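Local coordinates for dTDP-4-dehydrorhamnose reductase (Yersinia enterocolitica, PDB 5U9C), which probably catalyses the NADPH-dependent reduction of dTDP-4-dehydrorhamnose to dTDP-L-rhamnose in nucleotide-sugar biosynthesis, at residues G15-Y20 with M197-F202; L71-P76 with L252-P257; I81-A86 with G131-I136; S224-A229 with G240-V245. One frame throughout, in Å; residues are numbered along the deposited sequence. Where two conformers were deposited one is given.

Contact 1: residues G15-Y20 with M197-F202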
loop_
_atom_site.group_PDB
_atom_site.type_symbol
_atom_site.label_atom_id
_atom_site.label_comp_id
_atom_site.label_asym_id
_atom_site.label_seq_id
_atom_site.Cartn_x
_atom_site.Cartn_y
_atom_site.Cartn_z
ATOM N N GLY D 15 4.079 8.898 -37.959
ATOM C CA GLY D 15 4.496 7.972 -36.912
ATOM C C GLY D 15 4.210 6.546 -37.376
ATOM O O GLY D 15 3.728 6.333 -38.494
HETATM N N MSE D 16 4.475 5.574 -36.509
HETATM C CA MSE D 16 4.271 4.146 -36.838
HETATM C C MSE D 16 2.842 3.873 -37.246
HETATM O O MSE D 16 2.574 3.430 -38.372
HETATM C CB MSE D 16 4.684 3.309 -35.622
HETATM C CG MSE D 16 4.341 1.820 -35.656
HETATM SE SE MSE D 16 5.125 0.965 -34.034
HETATM C CE MSE D 16 5.335 2.430 -32.712
ATOM N N LEU D 17 1.916 4.149 -36.335
ATOM C CA LEU D 17 0.499 3.939 -36.592
ATOM C C LEU D 17 -0.028 4.893 -37.663
ATOM O O LEU D 17 -0.757 4.478 -38.553
ATOM C CB LEU D 17 -0.321 4.125 -35.304
ATOM C CG LEU D 17 -1.831 3.945 -35.473
ATOM C CD1 LEU D 17 -2.160 2.532 -35.970
ATOM C CD2 LEU D 17 -2.551 4.260 -34.188
ATOM N N GLY D 18 0.335 6.170 -37.557
ATOM C CA GLY D 18 -0.141 7.192 -38.485
ATOM C C GLY D 18 0.129 6.934 -39.955
ATOM O O GLY D 18 -0.703 7.263 -40.808
ATOM N N ALA D 19 1.304 6.376 -40.253
ATOM C CA ALA D 19 1.688 6.083 -41.635
ATOM C C ALA D 19 0.767 5.011 -42.236
ATOM O O ALA D 19 0.349 5.135 -43.383
ATOM C CB ALA D 19 3.165 5.664 -41.727
ATOM N N TYR D 20 0.452 3.968 -41.456
ATOM C CA TYR D 20 -0.461 2.943 -41.940
ATOM C C TYR D 20 -1.844 3.575 -42.212
ATOM O O TYR D 20 -2.434 3.342 -43.252
ATOM C CB TYR D 20 -0.613 1.778 -40.944
ATOM C CG TYR D 20 0.572 0.804 -40.783
ATOM C CD1 TYR D 20 0.808 -0.221 -41.708
ATOM C CD2 TYR D 20 1.360 0.836 -39.649
ATOM C CE1 TYR D 20 1.865 -1.127 -41.526
ATOM C CE2 TYR D 20 2.403 -0.063 -39.454
ATOM C CZ TYR D 20 2.654 -1.042 -40.381
ATOM O OH TYR D 20 3.698 -1.917 -40.136
HETATM N N MSE D 197 -0.743 -2.569 -37.647
HETATM C CA MSE D 197 -1.544 -2.832 -38.867
HETATM C C MSE D 197 -2.959 -3.260 -38.523
HETATM O O MSE D 197 -3.905 -2.854 -39.204
HETATM C CB MSE D 197 -0.842 -3.809 -39.823
HETATM C CG MSE D 197 -1.630 -4.065 -41.126
HETATM SE SE MSE D 197 -1.989 -2.434 -42.214
HETATM C CE MSE D 197 -3.405 -3.172 -43.378
ATOM N N GLN D 198 -3.133 -4.061 -37.475
ATOM C CA GLN D 198 -4.492 -4.470 -37.058
ATOM C C GLN D 198 -5.235 -3.268 -36.479
ATOM O O GLN D 198 -6.421 -3.064 -36.766
ATOM C CB GLN D 198 -4.479 -5.602 -36.024
ATOM C CG GLN D 198 -3.984 -6.952 -36.525
ATOM C CD GLN D 198 -4.012 -8.055 -35.452
ATOM O OE1 GLN D 198 -3.775 -7.807 -34.249
ATOM N NE2 GLN D 198 -4.301 -9.296 -35.895
ATOM N N LEU D 199 -4.520 -2.458 -35.695
ATOM C CA LEU D 199 -5.116 -1.255 -35.093
ATOM C C LEU D 199 -5.564 -0.297 -36.214
ATOM O O LEU D 199 -6.639 0.313 -36.138
ATOM C CB LEU D 199 -4.144 -0.581 -34.122
ATOM C CG LEU D 199 -4.590 0.739 -33.496
ATOM C CD1 LEU D 199 -5.962 0.589 -32.846
ATOM C CD2 LEU D 199 -3.559 1.224 -32.492
ATOM N N CYS D 200 -4.748 -0.196 -37.259
ATOM C CA CYS D 200 -5.089 0.638 -38.422
ATOM C C CYS D 200 -6.427 0.176 -39.033
ATOM O O CYS D 200 -7.332 0.959 -39.234
ATOM C CB CYS D 200 -3.978 0.554 -39.478
ATOM S SG CYS D 200 -4.353 1.409 -41.023
ATOM N N ASN D 201 -6.536 -1.116 -39.309
ATOM C CA ASN D 201 -7.758 -1.667 -39.880
ATOM C C ASN D 201 -8.971 -1.379 -38.982
ATOM O O ASN D 201 -10.055 -1.066 -39.492
ATOM C CB ASN D 201 -7.608 -3.170 -40.126
ATOM C CG ASN D 201 -6.559 -3.490 -41.201
ATOM O OD1 ASN D 201 -6.312 -2.686 -42.107
ATOM N ND2 ASN D 201 -5.960 -4.672 -41.114
ATOM N N PHE D 202 -8.779 -1.495 -37.666
ATOM C CA PHE D 202 -9.848 -1.229 -36.718
ATOM C C PHE D 202 -10.248 0.243 -36.760
ATOM O O PHE D 202 -11.440 0.566 -36.703
ATOM C CB PHE D 202 -9.498 -1.621 -35.273
ATOM C CG PHE D 202 -10.570 -1.231 -34.292
ATOM C CD1 PHE D 202 -11.685 -2.032 -34.122
ATOM C CD2 PHE D 202 -10.515 -0.022 -33.624
ATOM C CE1 PHE D 202 -12.699 -1.666 -33.250
ATOM C CE2 PHE D 202 -11.537 0.365 -32.773
ATOM C CZ PHE D 202 -12.619 -0.458 -32.581
#

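Contact 2: residues L71-P76 with L252-P257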
loop_
_atom_site.group_PDB
_atom_site.type_symbol
_atom_site.label_atom_id
_atom_site.label_comp_id
_atom_site.label_asym_id
_atom_site.label_seq_id
_atom_site.Cartn_x
_atom_site.Cartn_y
_atom_site.Cartn_z
ATOM N N LEU D 71 12.198 10.097 -21.039
ATOM C CA LEU D 71 12.341 11.542 -21.221
ATOM C C LEU D 71 11.202 12.231 -20.444
ATOM O O LEU D 71 11.429 13.238 -19.773
ATOM C CB LEU D 71 12.301 11.919 -22.703
ATOM C CG LEU D 71 12.305 13.416 -23.047
ATOM C CD1 LEU D 71 13.567 14.068 -22.506
ATOM C CD2 LEU D 71 12.190 13.607 -24.556
ATOM N N CYS D 72 9.995 11.657 -20.509
ATOM C CA CYS D 72 8.837 12.211 -19.780
ATOM C C CYS D 72 9.073 12.245 -18.280
ATOM O O CYS D 72 8.610 13.175 -17.614
ATOM C CB CYS D 72 7.561 11.429 -20.060
ATOM S SG CYS D 72 6.841 11.654 -21.705
ATOM N N GLU D 73 9.777 11.232 -17.745
ATOM C CA GLU D 73 10.104 11.205 -16.319
ATOM C C GLU D 73 11.142 12.285 -15.944
ATOM O O GLU D 73 10.983 12.968 -14.931
ATOM C CB GLU D 73 10.614 9.840 -15.885
ATOM C CG GLU D 73 10.499 9.596 -14.400
ATOM C CD GLU D 73 9.055 9.390 -13.936
ATOM O OE1 GLU D 73 8.129 9.336 -14.772
ATOM O OE2 GLU D 73 8.850 9.287 -12.722
ATOM N N ARG D 74 12.173 12.459 -16.760
ATOM C CA ARG D 74 13.191 13.488 -16.491
ATOM C C ARG D 74 12.651 14.902 -16.703
ATOM O O ARG D 74 13.062 15.835 -16.008
ATOM C CB ARG D 74 14.417 13.324 -17.410
ATOM C CG ARG D 74 15.154 12.018 -17.230
ATOM C CD ARG D 74 16.478 12.022 -17.985
ATOM N NE ARG D 74 16.318 12.078 -19.429
ATOM C CZ ARG D 74 16.089 11.016 -20.209
ATOM N NH1 ARG D 74 15.951 11.197 -21.490
ATOM N NH2 ARG D 74 15.956 9.786 -19.717
ATOM N N GLU D 75 11.784 15.048 -17.706
ATOM C CA GLU D 75 11.222 16.350 -18.102
ATOM C C GLU D 75 9.709 16.304 -18.133
ATOM O O GLU D 75 9.091 16.356 -19.201
ATOM C CB GLU D 75 11.760 16.771 -19.482
ATOM C CG GLU D 75 13.251 17.022 -19.469
ATOM C CD GLU D 75 13.807 17.424 -20.824
ATOM O OE1 GLU D 75 13.063 18.000 -21.666
ATOM O OE2 GLU D 75 14.999 17.143 -21.031
ATOM N N PRO D 76 9.087 16.215 -16.944
ATOM C CA PRO D 76 7.617 16.152 -16.927
ATOM C C PRO D 76 6.958 17.348 -17.612
ATOM O O PRO D 76 5.840 17.203 -18.102
ATOM C CB PRO D 76 7.265 16.077 -15.439
ATOM C CG PRO D 76 8.509 16.416 -14.697
ATOM C CD PRO D 76 9.676 16.158 -15.603
ATOM N N LEU D 252 16.625 2.616 -16.036
ATOM C CA LEU D 252 15.825 3.563 -16.800
ATOM C C LEU D 252 15.294 4.622 -15.847
ATOM O O LEU D 252 15.157 4.354 -14.669
ATOM C CB LEU D 252 14.658 2.834 -17.448
ATOM C CG LEU D 252 14.990 1.693 -18.423
ATOM C CD1 LEU D 252 13.763 0.811 -18.655
ATOM C CD2 LEU D 252 15.566 2.215 -19.727
ATOM N N SER D 253 15.021 5.826 -16.344
ATOM C CA SER D 253 14.513 6.908 -15.481
ATOM C C SER D 253 13.100 6.645 -14.954
ATOM O O SER D 253 12.820 6.860 -13.789
ATOM C CB SER D 253 14.486 8.226 -16.246
ATOM O OG SER D 253 15.775 8.658 -16.571
ATOM N N ALA D 254 12.219 6.175 -15.825
ATOM C CA ALA D 254 10.828 5.990 -15.462
ATOM C C ALA D 254 10.537 4.650 -14.828
ATOM O O ALA D 254 10.925 3.631 -15.373
ATOM C CB ALA D 254 9.951 6.142 -16.686
ATOM N N PRO D 255 9.834 4.657 -13.687
ATOM C CA PRO D 255 9.391 3.404 -13.089
ATOM C C PRO D 255 8.466 2.654 -14.062
ATOM O O PRO D 255 7.654 3.289 -14.760
ATOM C CB PRO D 255 8.537 3.851 -11.883
ATOM C CG PRO D 255 8.865 5.263 -11.633
ATOM C CD PRO D 255 9.429 5.839 -12.894
ATOM N N ARG D 256 8.603 1.334 -14.125
ATOM C CA ARG D 256 7.742 0.494 -14.961
ATOM C C ARG D 256 6.968 -0.444 -14.003
ATOM O O ARG D 256 7.538 -0.964 -13.046
ATOM C CB ARG D 256 8.538 -0.350 -15.965
ATOM C CG ARG D 256 9.436 0.383 -16.964
ATOM C CD ARG D 256 8.689 1.412 -17.770
ATOM N NE ARG D 256 9.342 1.736 -19.042
ATOM C CZ ARG D 256 10.388 2.542 -19.204
ATOM N NH1 ARG D 256 10.847 2.748 -20.421
ATOM N NH2 ARG D 256 10.995 3.124 -18.175
ATOM N N PRO D 257 5.674 -0.658 -14.248
ATOM C CA PRO D 257 4.916 -1.542 -13.341
ATOM C C PRO D 257 5.256 -3.014 -13.586
ATOM O O PRO D 257 5.862 -3.338 -14.606
ATOM C CB PRO D 257 3.457 -1.265 -13.729
ATOM C CG PRO D 257 3.538 -0.851 -15.173
ATOM C CD PRO D 257 4.874 -0.218 -15.407
#

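Contact 3: residues I81-A86 with G131-I136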
loop_
_atom_site.group_PDB
_atom_site.type_symbol
_atom_site.label_atom_id
_atom_site.label_comp_id
_atom_site.label_asym_id
_atom_site.label_seq_id
_atom_site.Cartn_x
_atom_site.Cartn_y
_atom_site.Cartn_z
ATOM N N ILE D 81 3.061 19.434 -21.533
ATOM C CA ILE D 81 2.777 20.276 -22.680
ATOM C C ILE D 81 2.348 19.489 -23.911
ATOM O O ILE D 81 1.330 19.810 -24.536
ATOM C CB ILE D 81 3.999 21.121 -23.043
ATOM C CG1 ILE D 81 4.312 22.094 -21.888
ATOM C CG2 ILE D 81 3.742 21.884 -24.348
ATOM C CD1 ILE D 81 5.643 22.796 -21.989
ATOM N N TYR D 82 3.099 18.439 -24.228
ATOM C CA TYR D 82 2.850 17.657 -25.439
ATOM C C TYR D 82 1.656 16.732 -25.383
ATOM O O TYR D 82 0.954 16.579 -26.387
ATOM C CB TYR D 82 4.063 16.792 -25.772
ATOM C CG TYR D 82 5.221 17.488 -26.454
ATOM C CD1 TYR D 82 5.774 18.656 -25.944
ATOM C CD2 TYR D 82 5.828 16.908 -27.572
ATOM C CE1 TYR D 82 6.878 19.268 -26.556
ATOM C CE2 TYR D 82 6.924 17.510 -28.193
ATOM C CZ TYR D 82 7.443 18.685 -27.681
ATOM O OH TYR D 82 8.527 19.274 -28.304
ATOM N N ASN D 83 1.454 16.084 -24.245
ATOM C CA ASN D 83 0.393 15.074 -24.117
ATOM C C ASN D 83 -0.859 15.582 -23.456
ATOM O O ASN D 83 -1.960 15.069 -23.728
ATOM C CB ASN D 83 0.937 13.833 -23.380
ATOM C CG ASN D 83 2.108 13.188 -24.118
ATOM O OD1 ASN D 83 2.308 13.438 -25.312
ATOM N ND2 ASN D 83 2.902 12.371 -23.412
ATOM N N HIS D 84 -0.711 16.567 -22.570
ATOM C CA HIS D 84 -1.884 17.126 -21.909
ATOM C C HIS D 84 -2.340 18.451 -22.496
ATOM O O HIS D 84 -3.430 18.527 -23.039
ATOM C CB HIS D 84 -1.685 17.248 -20.410
ATOM C CG HIS D 84 -2.803 17.958 -19.719
ATOM N ND1 HIS D 84 -2.597 18.791 -18.646
ATOM C CD2 HIS D 84 -4.121 18.050 -20.021
ATOM C CE1 HIS D 84 -3.756 19.297 -18.257
ATOM N NE2 HIS D 84 -4.694 18.873 -19.085
ATOM N N LEU D 85 -1.522 19.490 -22.399
ATOM C CA LEU D 85 -1.956 20.795 -22.879
ATOM C C LEU D 85 -2.319 20.809 -24.370
ATOM O O LEU D 85 -3.333 21.373 -24.734
ATOM C CB LEU D 85 -0.926 21.874 -22.535
ATOM C CG LEU D 85 -0.590 21.987 -21.032
ATOM C CD1 LEU D 85 0.367 23.139 -20.846
ATOM C CD2 LEU D 85 -1.815 22.202 -20.156
ATOM N N ALA D 86 -1.503 20.192 -25.223
ATOM C CA ALA D 86 -1.803 20.145 -26.641
ATOM C C ALA D 86 -3.118 19.395 -26.894
ATOM O O ALA D 86 -3.934 19.838 -27.680
ATOM C CB ALA D 86 -0.662 19.509 -27.425
ATOM N N GLY D 131 2.522 8.107 -18.216
ATOM C CA GLY D 131 1.163 7.594 -17.971
ATOM C C GLY D 131 0.205 8.662 -17.450
ATOM O O GLY D 131 -0.946 8.767 -17.919
ATOM N N ARG D 132 0.680 9.483 -16.504
ATOM C CA ARG D 132 -0.122 10.573 -15.983
ATOM C C ARG D 132 -0.524 11.553 -17.099
ATOM O O ARG D 132 -1.671 11.996 -17.156
ATOM C CB ARG D 132 0.647 11.330 -14.905
ATOM C CG ARG D 132 0.872 10.536 -13.632
ATOM C CD ARG D 132 1.828 11.217 -12.670
ATOM N NE ARG D 132 2.111 10.334 -11.563
ATOM C CZ ARG D 132 3.294 9.857 -11.203
ATOM N NH1 ARG D 132 4.422 10.297 -11.741
ATOM N NH2 ARG D 132 3.353 9.025 -10.165
ATOM N N SER D 133 0.433 11.894 -17.975
ATOM C CA SER D 133 0.168 12.847 -19.057
ATOM C C SER D 133 -0.856 12.325 -20.059
ATOM O O SER D 133 -1.710 13.076 -20.534
ATOM C CB SER D 133 1.468 13.272 -19.757
ATOM O OG SER D 133 2.050 12.228 -20.553
ATOM N N LYS D 134 -0.789 11.032 -20.364
ATOM C CA LYS D 134 -1.758 10.406 -21.261
ATOM C C LYS D 134 -3.151 10.351 -20.626
ATOM O O LYS D 134 -4.177 10.620 -21.305
ATOM C CB LYS D 134 -1.317 8.990 -21.662
ATOM C CG LYS D 134 -0.035 8.915 -22.505
ATOM C CD LYS D 134 -0.100 9.630 -23.857
ATOM C CE LYS D 134 -1.164 9.056 -24.777
ATOM N NZ LYS D 134 -1.136 9.647 -26.134
ATOM N N LEU D 135 -3.191 10.017 -19.334
ATOM C CA LEU D 135 -4.460 9.909 -18.608
ATOM C C LEU D 135 -5.172 11.244 -18.496
ATOM O O LEU D 135 -6.374 11.314 -18.673
ATOM C CB LEU D 135 -4.243 9.345 -17.211
ATOM C CG LEU D 135 -5.500 9.227 -16.342
ATOM C CD1 LEU D 135 -6.557 8.373 -17.019
ATOM C CD2 LEU D 135 -5.135 8.652 -14.976
ATOM N N ILE D 136 -4.448 12.306 -18.168
ATOM C CA ILE D 136 -5.121 13.596 -18.057
ATOM C C ILE D 136 -5.539 14.048 -19.485
ATOM O O ILE D 136 -6.578 14.699 -19.658
ATOM C CB ILE D 136 -4.284 14.636 -17.275
ATOM C CG1 ILE D 136 -5.103 15.911 -16.990
ATOM C CG2 ILE D 136 -3.000 14.971 -17.999
ATOM C CD1 ILE D 136 -6.238 15.733 -16.010
HETATM O O HOH W 1 -1.021 12.519 -25.869
#

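Contact 4: residues S224-A229 with G240-V245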
loop_
_atom_site.group_PDB
_atom_site.type_symbol
_atom_site.label_atom_id
_atom_site.label_comp_id
_atom_site.label_asym_id
_atom_site.label_seq_id
_atom_site.Cartn_x
_atom_site.Cartn_y
_atom_site.Cartn_z
ATOM N N SER D 224 6.244 -10.998 -21.350
ATOM C CA SER D 224 7.429 -10.147 -21.109
ATOM C C SER D 224 8.148 -9.939 -22.414
ATOM O O SER D 224 7.876 -10.654 -23.398
ATOM C CB SER D 224 8.409 -10.826 -20.140
ATOM O OG SER D 224 8.980 -12.003 -20.714
ATOM N N ARG D 225 9.095 -9.006 -22.416
ATOM C CA ARG D 225 9.933 -8.779 -23.595
ATOM C C ARG D 225 10.744 -10.030 -23.870
ATOM O O ARG D 225 11.048 -10.323 -25.019
ATOM C CB ARG D 225 10.876 -7.607 -23.402
ATOM C CG ARG D 225 10.209 -6.263 -23.183
ATOM C CD ARG D 225 9.354 -5.850 -24.352
ATOM N NE ARG D 225 8.966 -4.442 -24.236
ATOM C CZ ARG D 225 8.379 -3.738 -25.197
ATOM N NH1 ARG D 225 8.103 -4.289 -26.393
ATOM N NH2 ARG D 225 8.083 -2.461 -24.965
ATOM N N PHE D 226 11.106 -10.757 -22.810
ATOM C CA PHE D 226 11.835 -12.008 -22.958
ATOM C C PHE D 226 11.026 -13.021 -23.761
ATOM O O PHE D 226 11.568 -13.698 -24.645
ATOM C CB PHE D 226 12.230 -12.588 -21.584
ATOM C CG PHE D 226 12.799 -13.973 -21.654
ATOM C CD1 PHE D 226 14.061 -14.194 -22.215
ATOM C CD2 PHE D 226 12.089 -15.063 -21.147
ATOM C CE1 PHE D 226 14.591 -15.482 -22.282
ATOM C CE2 PHE D 226 12.611 -16.352 -21.211
ATOM C CZ PHE D 226 13.870 -16.568 -21.780
ATOM N N ASP D 227 9.731 -13.129 -23.445
ATOM C CA ASP D 227 8.818 -14.036 -24.168
ATOM C C ASP D 227 8.769 -13.646 -25.646
ATOM O O ASP D 227 8.795 -14.503 -26.536
ATOM C CB ASP D 227 7.383 -13.965 -23.620
ATOM C CG ASP D 227 7.250 -14.505 -22.220
ATOM O OD1 ASP D 227 7.900 -15.511 -21.881
ATOM O OD2 ASP D 227 6.449 -13.931 -21.455
ATOM N N ILE D 228 8.681 -12.348 -25.898
ATOM C CA ILE D 228 8.624 -11.832 -27.268
ATOM C C ILE D 228 9.942 -12.127 -28.007
ATOM O O ILE D 228 9.925 -12.574 -29.172
ATOM C CB ILE D 228 8.309 -10.315 -27.269
ATOM C CG1 ILE D 228 6.894 -10.085 -26.717
ATOM C CG2 ILE D 228 8.449 -9.740 -28.676
ATOM C CD1 ILE D 228 6.562 -8.614 -26.455
ATOM N N ALA D 229 11.075 -11.897 -27.346
ATOM C CA ALA D 229 12.367 -12.159 -28.003
ATOM C C ALA D 229 12.492 -13.639 -28.348
ATOM O O ALA D 229 12.926 -13.980 -29.446
ATOM C CB ALA D 229 13.527 -11.703 -27.138
ATOM N N GLY D 240 21.659 -18.406 -31.382
ATOM C CA GLY D 240 22.408 -17.822 -30.270
ATOM C C GLY D 240 21.564 -17.960 -29.004
ATOM O O GLY D 240 20.489 -18.558 -29.016
ATOM N N ASP D 241 22.046 -17.433 -27.895
ATOM C CA ASP D 241 21.288 -17.523 -26.647
ATOM C C ASP D 241 20.381 -16.311 -26.465
ATOM O O ASP D 241 20.778 -15.191 -26.779
ATOM C CB ASP D 241 22.260 -17.581 -25.456
ATOM C CG ASP D 241 23.200 -18.774 -25.529
ATOM O OD1 ASP D 241 22.762 -19.857 -25.957
ATOM O OD2 ASP D 241 24.370 -18.636 -25.137
ATOM N N ILE D 242 19.159 -16.540 -25.990
ATOM C CA ILE D 242 18.257 -15.435 -25.612
ATOM C C ILE D 242 18.222 -15.574 -24.081
ATOM O O ILE D 242 17.744 -16.573 -23.552
ATOM C CB ILE D 242 16.882 -15.507 -26.271
ATOM C CG1 ILE D 242 17.059 -15.388 -27.781
ATOM C CG2 ILE D 242 16.020 -14.353 -25.753
ATOM C CD1 ILE D 242 15.812 -15.559 -28.590
ATOM N N ILE D 243 18.744 -14.567 -23.399
ATOM C CA ILE D 243 18.952 -14.596 -21.960
ATOM C C ILE D 243 17.916 -13.741 -21.226
ATOM O O ILE D 243 17.798 -12.557 -21.529
ATOM C CB ILE D 243 20.386 -14.030 -21.661
ATOM C CG1 ILE D 243 21.461 -14.861 -22.398
ATOM C CG2 ILE D 243 20.685 -13.973 -20.164
ATOM C CD1 ILE D 243 22.880 -14.301 -22.294
ATOM N N PRO D 244 17.180 -14.335 -20.251
ATOM C CA PRO D 244 16.223 -13.538 -19.481
ATOM C C PRO D 244 16.963 -12.745 -18.416
ATOM O O PRO D 244 17.786 -13.309 -17.706
ATOM C CB PRO D 244 15.312 -14.590 -18.836
ATOM C CG PRO D 244 16.147 -15.827 -18.729
ATOM C CD PRO D 244 17.198 -15.748 -19.821
ATOM N N VAL D 245 16.740 -11.443 -18.352
ATOM C CA VAL D 245 17.372 -10.629 -17.332
ATOM C C VAL D 245 16.347 -9.822 -16.550
ATOM O O VAL D 245 15.264 -9.527 -17.050
ATOM C CB VAL D 245 18.417 -9.665 -17.926
ATOM C CG1 VAL D 245 19.505 -10.453 -18.628
ATOM C CG2 VAL D 245 17.786 -8.648 -18.883
#

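Contact 1: residues G15-Y20 with M197-F202
Leu-17 and Tyr-20 pack against helix 196-209 from the helix that follows the first strand of the Rossmann fold; the local axes of 16-20 and 197-202 cross at -52°. Gly-15, the N-cap of the first helix, and Gly-18 on its first turn belong to a sequence resembling the glycine-rich GxGxxG motif of dinucleotide-binding proteins, consistent with an NADP-dependent enzyme. The two leucines meet through their methyls, Leu-17 CD2 lying 3.6 Å from Leu-199 CD2. Their side chains cross at about a right angle, and Leu-17 CD1 also rests on Leu-199 CG.

At the other end of the contact the selenium of Met-197, a selenomethionine modelled in two conformers, stands 3.6 Å from Tyr-20 CD1 in the one described. It approaches the ring obliquely, 51° off the normal, in a Met-aromatic contact, while Met-197 CB lies above one ring face toward the rim. The bend at chi2 (59°) sets the selenium beside the ring. Between these pairs, Cys-200 SG packs 3.8 Å from Tyr-20 CB.

Further out, Leu-199 touches Met-157 and Phe-217, and Leu-17 reaches Ile-203. The far end of the tyrosine ring is tied down by a hydrogen bond between Tyr-20 OH and Gly-160 N.

Contact 2: residues L71-P76 with L252-P257
Glu-73 makes the apolar part of this contact with its aliphatic stem, which lies against Ala-254: Glu-73 CB is 3.8 Å from Ala-254 CB. The next carbon, Glu-73 CG, sits 3.6 Å from Ser-253 O. A bend at chi2 (72°) turns the carboxylate toward Pro-255, whose CD lies 3.5 Å from Glu-73 OE2, and the two side chains cross at about a right angle. The polar end is held by another helix, because Glu-73 OE1 accepts from Tyr-129 N.

The hydrogen bond across the contact is weak: Arg-74 NH2 donates to Ser-253 OG over 3.3 Å. The oxygen lies in the guanidinium plane, at its edge, while Leu-71 CA packs over one face. Ser-253 OG also bonds to the carbonyl of Ser-248 of a second subunit, which places the contact at a subunit interface.

In the fold, this is where short helix 69-74 of the Rossmann part meets the loop between strands 241-245 and 261-262. That loop carries Arg-256, a residue that binds (R)-malate in a structure of this protein, although no malate is bound to this chain.

Within the loop, Arg-256 NH2 donates to Ala-254 O at 2.8 Å, with the acceptor in the guanidinium plane. The same NH2 forms a salt bridge with Asp-70 OD1, which also receives Ala-254 N.

Contact 3: residues I81-A86 with G131-I136
Asn-83 and Ser-133 face each other where helices 76-97 and 129-144 run nearly parallel, their local axes 7.7 Å apart and inclined by 20°. Asn-83 CB comes first, 3.7 Å from Ser-133 CB and also near the serine oxygen. Its CG lies close to Lys-134 CD, and at the tip the two amide atoms part ways. ND2 donates to Ser-133 OG at 3.0 Å along a nearly straight path (166°), with the oxygen in the amide plane, whereas OD1 accepts from Glu-66 N. Ser-133 OG is hydrogen-bonded to Tyr-130 O as well.

One turn up, Ile-136, in the conformer described of two modelled, lies over one face of the His-84 ring, offset toward the rim, in a CH-pi contact. Its CG1 is 3.8 Å from the ring centroid, and its CG2 is 3.5 Å from His-84 CG. A water accepts a hydrogen bond from Lys-134 NZ at 2.9 Å and gives a weak one to Asn-83 O; NZ also bonds Leu-104 O.

Tyr-130 and Lys-134 have the YxxxK spacing of short-chain dehydrogenases/reductases. With ND2 donating and OD1 accepting, the Asn-83 amide is held in one flip state and its buried tip is satisfied; His-84 and Ile-136, less deeply buried, meet by CH-pi packing.

Contact 4: residues S224-A229 with G240-V245
Helix 225-235 packs on strand 241-245 of the two-stranded parallel sheet completed by strand 182-186, and Phe-226 and Ala-229 meet Ile-242 and Pro-244 there. Helix and strand run antiparallel, at 173° between their directions. The Phe-226 ring lies flat on the proline in a CH-pi contact: Pro-244 CB sits over the ring centre, 3.6 Å from the centroid and 10° off its normal. The two side chains lie side by side, pointing the same way. With CG anti to the backbone N (chi1 171°), the ring starts out toward the strand; at its edge Phe-226 CE1 lies 3.6 Å from Ile-242 O, which is in the ring plane.

Ile-242 CG2 touches both Phe-226 CE1 and Ala-229 CB, each at 3.9 Å, and its CD1 comes within 3.4 Å of Ala-229 O. Ala-229 lies near Phe-168, which binds (R)-malate in a structure of this protein, though none is bound to this chain.

A capping box starts the helix. Ser-224 OG accepts from Asp-227 N at 3.0 Å, and Ser-224 N donates to Asp-227 OD2 at 2.9 Å. These bonds satisfy polar groups of the helix start, whereas no hydrogen bond joins the two segments, which meet by apolar and CH-pi packing.

How the contacts relate
Contacts 1 and 3 are buried helix-helix packings of the Rossmann part, contact 4 lies at the surface some 32 Å from contact 3 (centre to centre), and contact 2 is partly buried. The chemistry differs with place: contact 1 is apolar, with a selenium beside a ring, contact 3 mixes a buried amide-hydroxyl bond with ring packing, and contact 4 joins helix to strand without hydrogen bonds. Only contact 2 uses a segment without regular secondary structure; contacts 2 and 3 both border other subunits, whereas contacts 1 and 4 touch none. Helices 69-74 and 76-97 follow each other, and Tyr-129, whose N donates to Glu-73 OE1, begins the helix of contact 3.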